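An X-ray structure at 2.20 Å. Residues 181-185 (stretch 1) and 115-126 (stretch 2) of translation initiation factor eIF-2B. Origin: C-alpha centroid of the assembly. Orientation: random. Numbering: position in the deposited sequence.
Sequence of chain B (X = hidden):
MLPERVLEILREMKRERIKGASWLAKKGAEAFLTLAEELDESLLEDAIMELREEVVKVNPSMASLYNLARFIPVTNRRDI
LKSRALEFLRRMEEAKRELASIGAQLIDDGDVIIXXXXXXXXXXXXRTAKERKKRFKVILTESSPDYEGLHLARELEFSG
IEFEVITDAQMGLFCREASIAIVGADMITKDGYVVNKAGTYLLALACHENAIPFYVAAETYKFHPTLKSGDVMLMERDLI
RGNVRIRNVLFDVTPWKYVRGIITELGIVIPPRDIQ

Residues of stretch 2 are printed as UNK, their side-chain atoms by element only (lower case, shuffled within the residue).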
# COMPACT_ATOMS: atom_id res chain seq x y z
N ALA B 181 11.95 -10.93 -4.91
CA ALA B 181 10.70 -10.88 -4.19
C ALA B 181 10.12 -12.29 -4.10
O ALA B 181 10.15 -13.04 -5.08
CB ALA B 181 9.72 -9.94 -4.90
N ILE B 182 9.60 -12.63 -2.92
CA ILE B 182 9.00 -13.94 -2.69
C ILE B 182 7.74 -13.77 -1.86
O ILE B 182 7.81 -13.35 -0.71
CB ILE B 182 9.97 -14.88 -1.93
CG1 ILE B 182 11.25 -15.10 -2.74
CG2 ILE B 182 9.29 -16.23 -1.68
CD1 ILE B 182 12.26 -16.02 -2.07
N VAL B 183 6.59 -14.07 -2.45
CA VAL B 183 5.33 -13.97 -1.74
C VAL B 183 4.61 -15.32 -1.80
O VAL B 183 4.97 -16.19 -2.60
CB VAL B 183 4.41 -12.88 -2.35
CG1 VAL B 183 5.13 -11.53 -2.33
CG2 VAL B 183 4.02 -13.26 -3.78
N GLY B 184 3.61 -15.49 -0.95
CA GLY B 184 2.86 -16.72 -0.94
C GLY B 184 1.69 -16.60 -1.90
O GLY B 184 1.70 -15.76 -2.80
N ALA B 185 0.67 -17.43 -1.69
CA ALA B 185 -0.51 -17.42 -2.53
C ALA B 185 -1.66 -18.16 -1.86
O ALA B 185 -1.45 -19.18 -1.19
CB ALA B 185 -0.21 -18.06 -3.88
N UNK B 115 8.93 -9.11 0.75
CA UNK B 115 7.72 -9.91 0.75
C UNK B 115 6.56 -9.06 1.27
O UNK B 115 6.76 -7.93 1.72
c UNK B 115 7.89 -11.19 1.62
o UNK B 115 6.77 -12.06 1.42
c UNK B 115 8.01 -10.83 3.10
N UNK B 116 5.35 -9.62 1.21
CA UNK B 116 4.15 -8.91 1.64
C UNK B 116 3.24 -9.89 2.38
O UNK B 116 3.20 -11.07 2.04
c UNK B 116 3.45 -8.33 0.40
c UNK B 116 0.70 -6.29 1.62
n UNK B 116 1.96 -6.67 1.60
c UNK B 116 2.12 -7.68 0.68
n UNK B 116 0.03 -7.02 0.75
c UNK B 116 0.90 -7.90 0.14
N UNK B 117 2.55 -9.40 3.40
CA UNK B 117 1.65 -10.21 4.21
C UNK B 117 2.37 -11.37 4.91
O UNK B 117 3.60 -11.35 5.04
c UNK B 117 0.52 -10.76 3.34
o UNK B 117 -0.50 -11.34 4.13
N UNK B 118 1.61 -12.35 5.38
CA UNK B 118 2.19 -13.51 6.07
C UNK B 118 1.86 -14.82 5.37
O UNK B 118 0.71 -15.08 5.02
c UNK B 118 1.80 -17.06 9.12
c UNK B 118 3.51 -14.91 8.66
c UNK B 118 1.69 -13.59 7.52
c UNK B 118 2.18 -14.82 8.26
c UNK B 118 3.99 -16.07 9.29
c UNK B 118 3.14 -17.15 9.52
c UNK B 118 1.33 -15.90 8.50
N UNK B 119 2.89 -15.63 5.17
CA UNK B 119 2.76 -16.93 4.53
C UNK B 119 3.70 -17.89 5.24
O UNK B 119 4.92 -17.70 5.20
c UNK B 119 3.15 -16.84 3.06
o UNK B 119 3.40 -18.12 2.52
N UNK B 120 3.15 -18.92 5.89
CA UNK B 120 3.98 -19.88 6.60
C UNK B 120 4.95 -20.56 5.64
O UNK B 120 6.05 -20.95 6.03
o UNK B 120 2.09 -21.41 6.47
c UNK B 120 3.11 -20.93 7.32
N UNK B 121 4.56 -20.67 4.38
CA UNK B 121 5.41 -21.29 3.37
C UNK B 121 6.61 -20.41 3.06
O UNK B 121 7.75 -20.89 3.01
o UNK B 121 3.56 -22.50 2.35
c UNK B 121 5.50 -22.11 0.98
c UNK B 121 4.60 -21.55 2.07
N UNK B 122 6.38 -19.12 2.86
CA UNK B 122 7.48 -18.20 2.57
C UNK B 122 8.40 -18.16 3.79
O UNK B 122 9.62 -18.10 3.66
c UNK B 122 6.18 -16.79 0.96
c UNK B 122 6.97 -16.78 2.26
c UNK B 122 8.15 -15.81 2.15
N UNK B 123 7.80 -18.20 4.98
CA UNK B 123 8.57 -18.19 6.22
C UNK B 123 9.50 -19.41 6.32
O UNK B 123 10.66 -19.29 6.71
c UNK B 123 7.62 -18.16 7.43
c UNK B 123 7.21 -18.22 9.90
c UNK B 123 9.34 -17.23 9.00
c UNK B 123 8.27 -18.31 8.81
N UNK B 124 9.00 -20.59 5.96
CA UNK B 124 9.85 -21.78 6.02
C UNK B 124 10.93 -21.76 4.95
O UNK B 124 12.00 -22.33 5.13
c UNK B 124 9.01 -23.06 5.90
o UNK B 124 10.18 -23.90 8.46
c UNK B 124 9.10 -23.27 8.43
c UNK B 124 8.24 -23.38 7.18
o UNK B 124 8.70 -22.56 9.38
N UNK B 125 10.65 -21.09 3.83
CA UNK B 125 11.65 -20.97 2.77
C UNK B 125 12.79 -20.14 3.34
O UNK B 125 13.97 -20.49 3.20
c UNK B 125 11.09 -20.23 1.53
c UNK B 125 10.07 -21.11 0.80
c UNK B 125 9.46 -20.45 -0.44
c UNK B 125 12.23 -19.85 0.59
N UNK B 126 12.44 -19.03 3.97
CA UNK B 126 13.43 -18.13 4.54
C UNK B 126 14.25 -18.80 5.65
O UNK B 126 15.47 -18.67 5.70
c UNK B 126 13.64 -16.08 5.99
c UNK B 126 11.46 -14.78 4.19
c UNK B 126 12.74 -16.85 5.05
c UNK B 126 12.35 -15.98 3.85
O HOH W 1 2.31 -13.37 0.68

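Position 115 carries three side-chain atoms: a carbon bearing one oxygen and one carbon. The oxygen lies 2.7 Å from Ile182 O. The three atoms identify Thr115, whose hydroxyl suits a place beside a backbone carbonyl: OG1 donates to Ile182 O.

Position 116 has one carbon followed by a five-membered ring of three carbons and two nitrogens, which is an imidazole: His116. Both ring nitrogens are hydrogen-bonded elsewhere in the structure. Toward stretch 1 its backbone does the work, with N 4.0 Å from Val183 CG1 and O engaged by a water.

Position 117 shows one carbon and one oxygen, and touches nothing on stretch 1. This is Ser117, a small polar residue in a loop with positive phi, its hydroxyl satisfied elsewhere.

At position 118 one carbon leads to a six-carbon ring with no heteroatom, hence Phe118. Its CA-to-CB bond points away from stretch 1, and the ring makes no contact with it; an all-carbon ring, with no polar group to satisfy, suits this buried site.

Position 119 again has one carbon and one oxygen; the oxygen is 3.8 Å from Gly184 CA and 3.2 Å from the backbone N of position 122. It is Ser119, the N-cap. Its short side chain lets OG accept from an amide in the first turn, which has no preceding helical carbonyl to serve it.

Position 120 has one carbon and one oxygen, out of reach of stretch 1: Ser120, whose hydroxyl is bonded elsewhere as the helix begins.

Position 121 has a carbon carrying one oxygen and one carbon, the pattern of Thr121. It makes no contact with stretch 1; its hydroxyl is tolerated in a buried place because OG1 finds a partner elsewhere.

Position 122 has three carbons, forked at the first. One branch lies 3.5 Å from both Val183 C and Gly184 N, the other 3.8 Å from Ile182 O. This is Val122: CG2 packs against the peptide between Val183 and Gly184, and CG1 reaches Ile182 CG2 at 4.0 Å.

Position 123 has four carbons forked at the second, so it is Leu123, beyond the reach of stretch 1 but buried, as suits its apolar side chain.

Position 124 has three carbons, the third carrying two oxygens: Glu124, partly exposed, as suits a carboxylate, and distant from the strand.

Position 125 has four carbons, forked at the first, with one arm two carbons long. That arm ends 4.4 Å from Ile182 CG2, identifying Ile125 and its CD1, an apolar end for an apolar neighbor.

Position 126 repeats this pattern: Ile126, with no close contact, its all-carbon side chain fitting a buried site.

The contact joins polar anchoring to apolar packing. Thr115 OG1 holds Ile182 O, while one water donates to His116 O and accepts from Gly184 N. Val122 and Ile125, one turn apart, cover Ile182. Gly184 permits the approach: an ideal CB there would lie 2.5 Å from Ser119 OG, a clash.

Stretch 2, residues 115-126: THSFSSTVLEII
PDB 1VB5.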